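Local atomic coordinates of reticulocyte binding protein (Streptococcus agalactiae COH1, PDB entry 3FAW), a protein that probably hydrolyses alpha-1,6 branch linkages in pullulan and related alpha-glucans, as a secreted, cell-wall-anchored pullulanase of group B Streptococcus. Residues G264-V269 with R708-A713; I484-R489 with G514-D519; A502-M507 with P555-A560; S509-G514 with P563-Q568. All coordinates share one frame; numbering follows the deposited sequence. Where two conformers were deposited one is given.

Interaction 1. Residues G264-V269 with R708-A713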
loop_
_atom_site.group_PDB
_atom_site.type_symbol
_atom_site.label_atom_id
_atom_site.label_comp_id
_atom_site.label_asym_id
_atom_site.label_seq_id
_atom_site.Cartn_x
_atom_site.Cartn_y
_atom_site.Cartn_z
ATOM N N GLY A 264 14.377 15.070 -4.057
ATOM C CA GLY A 264 12.939 15.075 -4.301
ATOM C C GLY A 264 12.400 13.728 -4.740
ATOM O O GLY A 264 13.157 12.813 -5.043
ATOM N N ARG A 265 11.077 13.624 -4.777
ATOM C CA ARG A 265 10.390 12.371 -5.122
ATOM C C ARG A 265 10.755 11.824 -6.518
ATOM O O ARG A 265 10.726 10.616 -6.738
ATOM C CB ARG A 265 8.868 12.535 -4.964
ATOM C CG ARG A 265 8.254 13.674 -5.771
ATOM C CD ARG A 265 6.813 13.955 -5.350
ATOM N NE ARG A 265 6.227 15.021 -6.164
ATOM C CZ ARG A 265 4.925 15.206 -6.379
ATOM N NH1 ARG A 265 4.019 14.396 -5.841
ATOM N NH2 ARG A 265 4.523 16.210 -7.156
ATOM N N GLN A 266 11.126 12.710 -7.441
ATOM C CA GLN A 266 11.580 12.308 -8.778
ATOM C C GLN A 266 12.957 11.611 -8.794
ATOM O O GLN A 266 13.319 10.985 -9.790
ATOM C CB GLN A 266 11.567 13.514 -9.740
ATOM C CG GLN A 266 12.700 14.550 -9.558
ATOM C CD GLN A 266 12.494 15.508 -8.386
ATOM O OE1 GLN A 266 11.385 15.658 -7.868
ATOM N NE2 GLN A 266 13.572 16.167 -7.973
ATOM N N ASP A 267 13.718 11.726 -7.705
ATOM C CA ASP A 267 15.015 11.044 -7.573
ATOM C C ASP A 267 14.905 9.630 -6.980
ATOM O O ASP A 267 15.895 8.894 -6.943
ATOM C CB ASP A 267 15.971 11.869 -6.703
ATOM C CG ASP A 267 16.396 13.173 -7.359
ATOM O OD1 ASP A 267 16.164 13.348 -8.567
ATOM O OD2 ASP A 267 16.971 14.025 -6.655
ATOM N N ALA A 268 13.714 9.257 -6.517
ATOM C CA ALA A 268 13.506 7.950 -5.896
ATOM C C ALA A 268 13.495 6.811 -6.918
ATOM O O ALA A 268 12.879 6.919 -7.982
ATOM C CB ALA A 268 12.208 7.940 -5.089
ATOM N N VAL A 269 14.196 5.730 -6.583
ATOM C CA VAL A 269 14.103 4.469 -7.316
ATOM C C VAL A 269 13.674 3.402 -6.314
ATOM O O VAL A 269 14.484 2.915 -5.528
ATOM C CB VAL A 269 15.439 4.096 -7.982
ATOM C CG1 VAL A 269 15.305 2.799 -8.765
ATOM C CG2 VAL A 269 15.906 5.231 -8.887
ATOM N N ARG A 708 15.471 12.796 -14.673
ATOM C CA ARG A 708 14.886 13.136 -13.373
ATOM C C ARG A 708 14.611 14.635 -13.262
ATOM O O ARG A 708 15.029 15.276 -12.292
ATOM C CB ARG A 708 15.845 12.735 -12.251
ATOM C CG ARG A 708 16.090 11.242 -12.094
ATOM C CD ARG A 708 17.541 10.976 -11.780
ATOM N NE ARG A 708 18.025 11.850 -10.717
ATOM C CZ ARG A 708 19.294 12.205 -10.532
ATOM N NH1 ARG A 708 20.257 11.769 -11.334
ATOM N NH2 ARG A 708 19.601 13.006 -9.528
ATOM N N LYS A 709 13.907 15.186 -14.249
ATOM C CA LYS A 709 13.599 16.621 -14.271
ATOM C C LYS A 709 12.519 16.994 -13.250
ATOM O O LYS A 709 11.699 16.161 -12.857
ATOM C CB LYS A 709 13.179 17.068 -15.673
ATOM C CG LYS A 709 14.316 17.041 -16.669
ATOM C CD LYS A 709 13.826 17.184 -18.099
ATOM C CE LYS A 709 14.967 16.983 -19.086
ATOM N NZ LYS A 709 16.119 17.879 -18.795
ATOM N N LEU A 710 12.532 18.260 -12.840
ATOM C CA LEU A 710 11.695 18.727 -11.736
ATOM C C LEU A 710 10.306 19.156 -12.200
ATOM O O LEU A 710 9.319 18.891 -11.515
ATOM C CB LEU A 710 12.374 19.882 -10.997
ATOM C CG LEU A 710 13.714 19.571 -10.320
ATOM C CD1 LEU A 710 14.837 19.460 -11.345
ATOM C CD2 LEU A 710 14.057 20.634 -9.285
ATOM N N SER A 711 10.230 19.807 -13.360
ATOM C CA SER A 711 8.971 20.386 -13.831
ATOM C C SER A 711 8.520 19.832 -15.179
ATOM O O SER A 711 9.335 19.368 -15.977
ATOM C CB SER A 711 9.098 21.910 -13.923
ATOM O OG SER A 711 9.985 22.297 -14.961
ATOM N N LYS A 712 7.208 19.887 -15.407
ATOM C CA LYS A 712 6.620 19.618 -16.717
ATOM C C LYS A 712 7.117 20.633 -17.747
ATOM O O LYS A 712 7.361 20.284 -18.902
ATOM C CB LYS A 712 5.087 19.666 -16.632
ATOM C CG LYS A 712 4.366 19.695 -17.980
ATOM C CD LYS A 712 2.896 19.334 -17.834
ATOM C CE LYS A 712 2.075 19.810 -19.024
ATOM N NZ LYS A 712 2.612 19.308 -20.315
ATOM N N ALA A 713 7.266 21.882 -17.313
ATOM C CA ALA A 713 7.719 22.973 -18.178
ATOM C C ALA A 713 9.039 22.648 -18.871
ATOM O O ALA A 713 9.155 22.800 -20.088
ATOM C CB ALA A 713 7.849 24.267 -17.372
HETATM O O HOH W 1 16.053 15.630 -9.859
HETATM O O HOH W 2 8.966 16.567 -9.716
HETATM O O HOH W 3 19.202 15.218 -7.570
#
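Gln266 and Arg708 bring the two backbones closest, their CA atoms 5.7 Å apart, where the 3-10 turn 265-267 meets the irregular chain 708-711 that runs into helix 712-718. The main polar link is a salt bridge at 3.2 Å from Arg708 NE to Asp267 OD1. The carboxylate oxygen lies at the edge of the guanidinium, practically in its plane, yet the N-H comes down on OD1 from above the carboxylate, the two planes being 72° apart. Arg708 CG, beside its backbone N (chi1 -66°), lies 3.6 Å from Gln266 O; the bend at chi3 (48°) brings NE to Asp267 OD1. The other carboxylate oxygen, Asp267 OD2, accepts from Lys263 N. Gln266 CG packs on the carbonyls of Arg708 and Lys709, while NE2 approaches Leu710 CG. Water extends the grip: one molecule donates to Asp267 OD1 and Arg708 O and accepts from Gln266 NE2, and a second joins Gln266 OE1 to Leu710 O. Beyond the contact, Ser711 OG caps the helix at Glu714 N. The contact ties the turn entering strand 269-273, the first strand of the TIM barrel of this alpha-amylase family domain, to chain that follows the barrel.

Interaction 2. Residues I484-R489 with G514-D519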
loop_
_atom_site.group_PDB
_atom_site.type_symbol
_atom_site.label_atom_id
_atom_site.label_comp_id
_atom_site.label_asym_id
_atom_site.label_seq_id
_atom_site.Cartn_x
_atom_site.Cartn_y
_atom_site.Cartn_z
ATOM N N ILE A 484 3.593 7.675 -1.765
ATOM C CA ILE A 484 2.950 7.224 -2.991
ATOM C C ILE A 484 1.736 6.358 -2.637
ATOM O O ILE A 484 1.552 5.977 -1.482
ATOM C CB ILE A 484 3.932 6.436 -3.893
ATOM C CG1 ILE A 484 4.326 5.108 -3.238
ATOM C CG2 ILE A 484 5.186 7.259 -4.174
ATOM C CD1 ILE A 484 5.204 4.233 -4.100
ATOM N N GLY A 485 0.906 6.051 -3.626
ATOM C CA GLY A 485 -0.225 5.158 -3.394
ATOM C C GLY A 485 -0.987 4.774 -4.638
ATOM O O GLY A 485 -0.850 5.404 -5.683
ATOM N N GLU A 486 -1.796 3.725 -4.516
ATOM C CA GLU A 486 -2.722 3.349 -5.572
ATOM C C GLU A 486 -3.859 4.359 -5.631
ATOM O O GLU A 486 -4.738 4.357 -4.772
ATOM C CB GLU A 486 -3.306 1.966 -5.315
ATOM C CG GLU A 486 -2.314 0.833 -5.410
ATOM C CD GLU A 486 -2.962 -0.500 -5.112
ATOM O OE1 GLU A 486 -3.645 -0.612 -4.062
ATOM O OE2 GLU A 486 -2.794 -1.429 -5.931
ATOM N N GLY A 487 -3.842 5.210 -6.653
ATOM C CA GLY A 487 -4.878 6.216 -6.840
ATOM C C GLY A 487 -6.011 5.773 -7.746
ATOM O O GLY A 487 -6.501 6.565 -8.552
ATOM N N TRP A 488 -6.444 4.518 -7.618
ATOM C CA TRP A 488 -7.550 4.017 -8.434
ATOM C C TRP A 488 -8.834 4.725 -8.003
ATOM O O TRP A 488 -9.000 5.060 -6.834
ATOM C CB TRP A 488 -7.725 2.494 -8.318
ATOM C CG TRP A 488 -6.455 1.677 -8.382
ATOM C CD1 TRP A 488 -6.133 0.619 -7.582
ATOM C CD2 TRP A 488 -5.343 1.854 -9.275
ATOM N NE1 TRP A 488 -4.904 0.121 -7.922
ATOM C CE2 TRP A 488 -4.392 0.858 -8.955
ATOM C CE3 TRP A 488 -5.060 2.749 -10.315
ATOM C CZ2 TRP A 488 -3.179 0.730 -9.639
ATOM C CZ3 TRP A 488 -3.848 2.624 -10.991
ATOM C CH2 TRP A 488 -2.923 1.622 -10.647
ATOM N N ARG A 489 -9.733 4.958 -8.954
ATOM C CA ARG A 489 -11.007 5.625 -8.668
ATOM C C ARG A 489 -11.991 4.655 -8.023
ATOM O O ARG A 489 -12.847 4.071 -8.694
ATOM C CB ARG A 489 -11.591 6.226 -9.947
ATOM C CG ARG A 489 -10.710 7.300 -10.548
ATOM C CD ARG A 489 -11.185 7.736 -11.919
ATOM N NE ARG A 489 -10.223 8.655 -12.525
ATOM C CZ ARG A 489 -9.141 8.293 -13.213
ATOM N NH1 ARG A 489 -8.851 7.012 -13.431
ATOM N NH2 ARG A 489 -8.340 9.227 -13.703
ATOM N N GLY A 514 2.438 10.913 -4.857
ATOM C CA GLY A 514 2.422 10.413 -6.242
ATOM C C GLY A 514 1.603 9.137 -6.391
ATOM O O GLY A 514 1.471 8.368 -5.443
ATOM N N VAL A 515 1.044 8.909 -7.577
ATOM C CA VAL A 515 0.217 7.723 -7.817
ATOM C C VAL A 515 0.773 6.843 -8.935
ATOM O O VAL A 515 1.415 7.328 -9.872
ATOM C CB VAL A 515 -1.245 8.091 -8.166
ATOM C CG1 VAL A 515 -1.899 8.850 -7.008
ATOM C CG2 VAL A 515 -1.307 8.886 -9.466
ATOM N N PHE A 516 0.503 5.544 -8.828
ATOM C CA PHE A 516 0.915 4.577 -9.843
ATOM C C PHE A 516 0.283 4.885 -11.193
ATOM O O PHE A 516 -0.905 5.190 -11.272
ATOM C CB PHE A 516 0.564 3.149 -9.407
ATOM C CG PHE A 516 1.493 2.603 -8.368
ATOM C CD1 PHE A 516 2.672 1.972 -8.740
ATOM C CD2 PHE A 516 1.211 2.750 -7.014
ATOM C CE1 PHE A 516 3.544 1.474 -7.784
ATOM C CE2 PHE A 516 2.080 2.261 -6.051
ATOM C CZ PHE A 516 3.248 1.624 -6.436
ATOM N N SER A 517 1.095 4.810 -12.243
ATOM C CA SER A 517 0.628 5.035 -13.602
ATOM C C SER A 517 0.251 3.722 -14.288
ATOM O O SER A 517 1.096 3.046 -14.879
ATOM C CB SER A 517 1.686 5.775 -14.421
ATOM O OG SER A 517 1.214 6.043 -15.731
ATOM N N ASP A 518 -1.030 3.372 -14.213
ATOM C CA ASP A 518 -1.541 2.194 -14.919
ATOM C C ASP A 518 -1.489 2.348 -16.449
ATOM O O ASP A 518 -1.448 1.351 -17.171
ATOM C CB ASP A 518 -2.956 1.807 -14.444
ATOM C CG ASP A 518 -3.946 2.968 -14.457
ATOM O OD1 ASP A 518 -3.535 4.146 -14.410
ATOM O OD2 ASP A 518 -5.162 2.691 -14.484
ATOM N N ASP A 519 -1.466 3.591 -16.929
ATOM C CA ASP A 519 -1.398 3.882 -18.363
ATOM C C ASP A 519 -0.083 3.421 -19.001
ATOM O O ASP A 519 -0.094 2.791 -20.058
ATOM C CB ASP A 519 -1.594 5.380 -18.612
ATOM C CG ASP A 519 -2.056 5.688 -20.026
ATOM O OD1 ASP A 519 -2.903 4.941 -20.551
ATOM O OD2 ASP A 519 -1.593 6.695 -20.603
HETATM O O HOH W 4 -2.699 4.825 -9.153
#
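Gly485 and Gly514 join neighbouring parallel strands, 482-485 and 513-516, of the eight-stranded TIM barrel. Gly485 N donates to Gly514 O (3.0 Å), and that oxygen also takes a CA-H...O contact from Ile484 CA. In return Gly485 O receives a weak hydrogen bond from Phe516 N (3.4 Å) and a CA-H contact from Val515. Past this point the strands part and water takes over: one molecule accepts from Gly487 N and donates to Phe516 O, both at 2.8 Å. Phe516 O has a further donor in Gln504 NE2. Glu486 is held at both oxygens, OE1 by Met458 N and OE2 by a weak bond from Trp488 NE1, and its CB lies over the rim of one face of the Trp488 ring, the face the bridging water also approaches. Asp518 OD1 accepts from Asn557 ND2 and Gln504 NE2. Apolar contacts pair Ile484 CD1 with Phe516 CZ and Trp488 CH2 with Phe516 CB, each at 4.0 Å. The edge of the Phe516 ring faces Gly485 O and Glu486 N. On the face of the sheet opposite Ile484, Val515 CG1 packs against Gly487 CA. Farther on, Trp488 and Asp518 lie alongside one another pointing opposite ways, their planes 51° apart; Asp518 CG, between its backbone N and carbonyl carbon (chi1 51°), sits 3.5 Å from Trp488 CZ3.

Interaction 3. Residues A502-M507 with P555-A560. With CA (calcium ion), chain E.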
loop_
_atom_site.group_PDB
_atom_site.type_symbol
_atom_site.label_atom_id
_atom_site.label_comp_id
_atom_site.label_asym_id
_atom_site.label_seq_id
_atom_site.Cartn_x
_atom_site.Cartn_y
_atom_site.Cartn_z
ATOM N N ALA A 502 -8.609 10.889 -2.634
ATOM C CA ALA A 502 -7.163 10.898 -2.842
ATOM C C ALA A 502 -6.766 9.897 -3.936
ATOM O O ALA A 502 -6.102 8.889 -3.675
ATOM C CB ALA A 502 -6.456 10.567 -1.533
ATOM N N ASP A 503 -7.181 10.190 -5.164
ATOM C CA ASP A 503 -6.973 9.288 -6.295
ATOM C C ASP A 503 -6.208 10.012 -7.411
ATOM O O ASP A 503 -5.576 11.038 -7.161
ATOM C CB ASP A 503 -8.326 8.715 -6.759
ATOM C CG ASP A 503 -9.269 9.774 -7.318
ATOM O OD1 ASP A 503 -8.816 10.880 -7.682
ATOM O OD2 ASP A 503 -10.481 9.481 -7.404
ATOM N N GLN A 504 -6.257 9.480 -8.629
ATOM C CA GLN A 504 -5.488 10.028 -9.758
ATOM C C GLN A 504 -5.912 11.434 -10.187
ATOM O O GLN A 504 -5.089 12.205 -10.685
ATOM C CB GLN A 504 -5.552 9.069 -10.960
ATOM C CG GLN A 504 -4.550 7.918 -10.890
ATOM C CD GLN A 504 -4.730 6.901 -12.007
ATOM O OE1 GLN A 504 -5.800 6.796 -12.610
ATOM N NE2 GLN A 504 -3.676 6.139 -12.282
ATOM N N ASP A 505 -7.185 11.771 -9.987
ATOM C CA ASP A 505 -7.696 13.114 -10.312
ATOM C C ASP A 505 -7.295 14.181 -9.291
ATOM O O ASP A 505 -7.421 15.373 -9.556
ATOM C CB ASP A 505 -9.216 13.076 -10.462
ATOM C CG ASP A 505 -9.659 12.184 -11.602
ATOM O OD1 ASP A 505 -8.953 12.151 -12.635
ATOM O OD2 ASP A 505 -10.704 11.516 -11.468
ATOM N N TRP A 506 -6.812 13.741 -8.132
ATOM C CA TRP A 506 -6.256 14.624 -7.101
ATOM C C TRP A 506 -4.893 15.205 -7.498
ATOM O O TRP A 506 -4.473 16.234 -6.965
ATOM C CB TRP A 506 -6.138 13.833 -5.790
ATOM C CG TRP A 506 -5.556 14.557 -4.615
ATOM C CD1 TRP A 506 -5.743 15.865 -4.264
ATOM C CD2 TRP A 506 -4.728 13.986 -3.596
ATOM N NE1 TRP A 506 -5.055 16.149 -3.109
ATOM C CE2 TRP A 506 -4.430 15.010 -2.675
ATOM C CE3 TRP A 506 -4.195 12.709 -3.384
ATOM C CZ2 TRP A 506 -3.623 14.796 -1.558
ATOM C CZ3 TRP A 506 -3.398 12.500 -2.272
ATOM C CH2 TRP A 506 -3.120 13.538 -1.375
ATOM N N MET A 507 -4.213 14.557 -8.443
ATOM C CA MET A 507 -2.853 14.949 -8.825
ATOM C C MET A 507 -2.769 16.355 -9.432
ATOM O O MET A 507 -1.756 17.025 -9.277
ATOM C CB MET A 507 -2.234 13.919 -9.783
ATOM C CG MET A 507 -1.980 12.536 -9.175
ATOM S SD MET A 507 -0.914 12.510 -7.712
ATOM C CE MET A 507 -2.156 12.728 -6.435
ATOM N N PRO A 555 0.700 10.782 -18.340
ATOM C CA PRO A 555 -0.243 9.719 -18.699
ATOM C C PRO A 555 -1.541 10.237 -19.308
ATOM O O PRO A 555 -1.972 11.338 -18.998
ATOM C CB PRO A 555 -0.523 9.025 -17.357
ATOM C CG PRO A 555 -0.133 10.022 -16.321
ATOM C CD PRO A 555 1.024 10.749 -16.903
ATOM N N GLY A 556 -2.149 9.423 -20.163
ATOM C CA GLY A 556 -3.367 9.801 -20.872
ATOM C C GLY A 556 -4.659 9.637 -20.092
ATOM O O GLY A 556 -5.703 10.116 -20.539
ATOM N N ASN A 557 -4.606 8.968 -18.937
ATOM C CA ASN A 557 -5.820 8.696 -18.152
ATOM C C ASN A 557 -6.008 9.583 -16.908
ATOM O O ASN A 557 -7.033 9.492 -16.238
ATOM C CB ASN A 557 -5.913 7.210 -17.775
ATOM C CG ASN A 557 -4.809 6.762 -16.840
ATOM O OD1 ASN A 557 -3.762 7.405 -16.732
ATOM N ND2 ASN A 557 -5.037 5.647 -16.158
ATOM N N PHE A 558 -5.019 10.415 -16.594
ATOM C CA PHE A 558 -5.196 11.479 -15.601
ATOM C C PHE A 558 -4.221 12.618 -15.854
ATOM O O PHE A 558 -3.174 12.415 -16.474
ATOM C CB PHE A 558 -5.077 10.952 -14.157
ATOM C CG PHE A 558 -3.662 10.640 -13.704
ATOM C CD1 PHE A 558 -2.857 11.629 -13.145
ATOM C CD2 PHE A 558 -3.165 9.344 -13.775
ATOM C CE1 PHE A 558 -1.565 11.341 -12.703
ATOM C CE2 PHE A 558 -1.875 9.040 -13.328
ATOM C CZ PHE A 558 -1.074 10.042 -12.794
ATOM N N GLU A 559 -4.575 13.810 -15.376
ATOM C CA GLU A 559 -3.731 14.994 -15.544
ATOM C C GLU A 559 -2.659 15.068 -14.460
ATOM O O GLU A 559 -2.965 15.267 -13.283
ATOM C CB GLU A 559 -4.586 16.272 -15.519
ATOM C CG GLU A 559 -3.820 17.575 -15.787
ATOM C CD GLU A 559 -3.168 17.626 -17.163
ATOM O OE1 GLU A 559 -3.673 16.969 -18.099
ATOM O OE2 GLU A 559 -2.149 18.335 -17.307
ATOM N N ALA A 560 -1.400 14.906 -14.867
ATOM C CA ALA A 560 -0.260 15.136 -13.986
ATOM C C ALA A 560 0.400 16.467 -14.352
ATOM O O ALA A 560 1.061 16.568 -15.387
ATOM C CB ALA A 560 0.736 13.997 -14.108
HETATM CA CA CA E . 0.317 17.788 -9.093
HETATM O O HOH W 5 -5.156 14.667 -11.830
HETATM O O HOH W 6 -7.173 14.120 -13.890
HETATM O O HOH W 7 -0.717 19.893 -8.554
#
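Gln504 and Phe558 provide most of the packing between these two irregular loops. The extended glutamine chain crosses the phenylalanine at about a right angle, with CB near the ring's CG and the amide carbon CD 3.4 Å from Phe558 CD2; amide and ring planes are 31° apart. With Phe558 CG between its backbone N and carbonyl carbon (chi1 75°), the ring spans Gln504, at CD2 and CE2, and Met507, whose CG lies 3.7 Å from CE1. Pro555 CG, from the same loop, lies over one face of the ring near its rim. No direct hydrogen bond crosses the contact, and water does the polar bridging. One molecule donates to Gln504 O and to Glu559 O, each at 2.7 Å; a second donates to Asp505 OD1 and accepts from Glu559 N. The polar ends have partners elsewhere: Gln504 NE2 and Asn557 ND2 both donate to Asp518 OD1, and Asp505 OD2 pairs with Arg489. Within the first loop, Asp503 OD1 accepts from Asp505 N in an Asx turn. Metal binding is separate: Met507 O ligates calcium at 2.2 Å. The loops thus meet through a buried ring and two water bridges, consistent with ion and loop packing both fixing the position of Met507.

Interaction 4. Residues S509-G514 with P563-Q568. With CA (calcium ion), chain E.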
loop_
_atom_site.group_PDB
_atom_site.type_symbol
_atom_site.label_atom_id
_atom_site.label_comp_id
_atom_site.label_asym_id
_atom_site.label_seq_id
_atom_site.Cartn_x
_atom_site.Cartn_y
_atom_site.Cartn_z
ATOM N N SER A 509 -4.300 18.948 -8.348
ATOM C CA SER A 509 -4.539 19.929 -7.281
ATOM C C SER A 509 -3.615 19.736 -6.072
ATOM O O SER A 509 -3.860 20.299 -5.001
ATOM C CB SER A 509 -5.995 19.841 -6.809
ATOM O OG SER A 509 -6.900 20.007 -7.885
ATOM N N THR A 510 -2.559 18.937 -6.234
ATOM C CA THR A 510 -1.592 18.705 -5.159
ATOM C C THR A 510 -0.248 18.275 -5.743
ATOM O O THR A 510 -0.204 17.638 -6.794
ATOM C CB THR A 510 -2.089 17.622 -4.154
ATOM O OG1 THR A 510 -1.191 17.531 -3.036
ATOM C CG2 THR A 510 -2.185 16.269 -4.827
ATOM N N ASP A 511 0.839 18.651 -5.071
ATOM C CA ASP A 511 2.172 18.121 -5.370
ATOM C C ASP A 511 2.758 17.499 -4.095
ATOM O O ASP A 511 3.833 17.891 -3.634
ATOM C CB ASP A 511 3.116 19.215 -5.898
ATOM C CG ASP A 511 2.780 19.674 -7.319
ATOM O OD1 ASP A 511 1.999 19.006 -8.033
ATOM O OD2 ASP A 511 3.329 20.719 -7.732
ATOM N N THR A 512 2.037 16.533 -3.531
ATOM C CA THR A 512 2.443 15.864 -2.293
ATOM C C THR A 512 2.674 14.369 -2.532
ATOM O O THR A 512 3.812 13.904 -2.542
ATOM C CB THR A 512 1.387 16.064 -1.185
ATOM O OG1 THR A 512 0.109 15.592 -1.632
ATOM C CG2 THR A 512 1.273 17.540 -0.815
ATOM N N VAL A 513 1.592 13.627 -2.748
ATOM C CA VAL A 513 1.661 12.178 -2.920
ATOM C C VAL A 513 1.563 11.815 -4.404
ATOM O O VAL A 513 0.716 12.355 -5.118
ATOM C CB VAL A 513 0.525 11.482 -2.142
ATOM C CG1 VAL A 513 0.598 9.980 -2.316
ATOM C CG2 VAL A 513 0.585 11.858 -0.662
ATOM N N GLY A 514 2.438 10.913 -4.857
ATOM C CA GLY A 514 2.422 10.413 -6.242
ATOM C C GLY A 514 1.603 9.137 -6.391
ATOM O O GLY A 514 1.471 8.368 -5.443
ATOM N N PRO A 563 5.930 16.063 -12.852
ATOM C CA PRO A 563 6.404 14.683 -13.044
ATOM C C PRO A 563 6.400 13.838 -11.765
ATOM O O PRO A 563 6.228 12.621 -11.839
ATOM C CB PRO A 563 7.833 14.865 -13.574
ATOM C CG PRO A 563 8.223 16.243 -13.196
ATOM C CD PRO A 563 6.977 17.052 -13.165
ATOM N N GLY A 564 6.574 14.484 -10.612
ATOM C CA GLY A 564 6.515 13.816 -9.317
ATOM C C GLY A 564 5.156 13.236 -8.939
ATOM O O GLY A 564 5.066 12.425 -8.007
ATOM N N ASP A 565 4.103 13.635 -9.654
ATOM C CA ASP A 565 2.766 13.046 -9.474
ATOM C C ASP A 565 2.680 11.591 -9.926
ATOM O O ASP A 565 1.731 10.888 -9.570
ATOM C CB ASP A 565 1.716 13.816 -10.284
ATOM C CG ASP A 565 1.537 15.242 -9.826
ATOM O OD1 ASP A 565 1.887 15.564 -8.671
ATOM O OD2 ASP A 565 1.026 16.054 -10.629
ATOM N N VAL A 566 3.654 11.158 -10.725
ATOM C CA VAL A 566 3.579 9.890 -11.441
ATOM C C VAL A 566 4.601 8.873 -10.933
ATOM O O VAL A 566 5.803 9.146 -10.902
ATOM C CB VAL A 566 3.823 10.110 -12.949
ATOM C CG1 VAL A 566 3.691 8.802 -13.712
ATOM C CG2 VAL A 566 2.855 11.146 -13.493
ATOM N N VAL A 567 4.106 7.704 -10.532
ATOM C CA VAL A 567 4.957 6.563 -10.227
ATOM C C VAL A 567 4.956 5.627 -11.442
ATOM O O VAL A 567 3.936 5.005 -11.749
ATOM C CB VAL A 567 4.472 5.803 -8.976
ATOM C CG1 VAL A 567 5.463 4.711 -8.601
ATOM C CG2 VAL A 567 4.261 6.765 -7.805
ATOM N N GLN A 568 6.096 5.546 -12.127
ATOM C CA GLN A 568 6.229 4.743 -13.352
ATOM C C GLN A 568 6.535 3.288 -13.008
ATOM O O GLN A 568 7.516 2.998 -12.317
ATOM C CB GLN A 568 7.357 5.282 -14.239
ATOM C CG GLN A 568 7.275 6.773 -14.587
ATOM C CD GLN A 568 6.278 7.087 -15.695
ATOM O OE1 GLN A 568 5.284 6.387 -15.875
ATOM N NE2 GLN A 568 6.538 8.159 -16.435
HETATM CA CA CA E . 0.317 17.788 -9.093
HETATM O O HOH W 8 1.072 14.854 -5.907
HETATM O O HOH W 7 -0.717 19.893 -8.554
#
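Asp565 and Asp511 reach a shared calcium ion in the TIM barrel domain, from the 3-10 turn 563-565 before strand 566-568 and the loop before strand 513-516. Asp565 binds bidentately but unequally, OD2 at 2.4 Å from the ion and OD1 at 2.8 Å; its CG lies anti to the carbonyl carbon (chi1 -64°), beside the ion. Asp511 uses OD1 at 2.3 Å, its carboxylate plane 46° from that of Asp565, and the carbonyl Thr510 O and a water add two more ligands. Met507 O and Asp561 complete the shell. The ion holds these oxygens together: Asp511 OD1 and Asp565 OD1, 3.5 Å apart, should otherwise repel. The second shell positions Asp565. OD1 is paired with Arg265 NH2, which should further offset the negative charge, and OD2 accepts from Ser562 N. A second water lies beside OD1 and Val513 O and takes a weak bond from Thr512 N. Thr510 OG1 and Thr512 OG1 are hydrogen-bonded to each other. The backbones come closest at Gly514 and Asp565, CA to CA 4.2 Å. Gly514 CA makes a CA-H...O contact with Asp565 O at 3.4 Å, and Val567 CG2 packs 3.8 Å from Gly514 C.

The four contacts cluster on one part of the TIM barrel, their centres about 8 to 17 Å apart. Interactions 2 and 4 share Gly514 and strand 513-516, which lies between 482-485 and 566-568, so three consecutive barrel strands are joined; Val515 O and Val567 N probably bond directly between them. Interactions 3 and 4 share the calcium ion and its water. Interaction 1, whose segments lie 439 residues apart, encloses the others along the chain, while 2, 3 and 4 interleave. Arg265 links interaction 1 to the metal site through Asp565. The calcium loops, three barrel strands and the approach to the first strand therefore form one connected network.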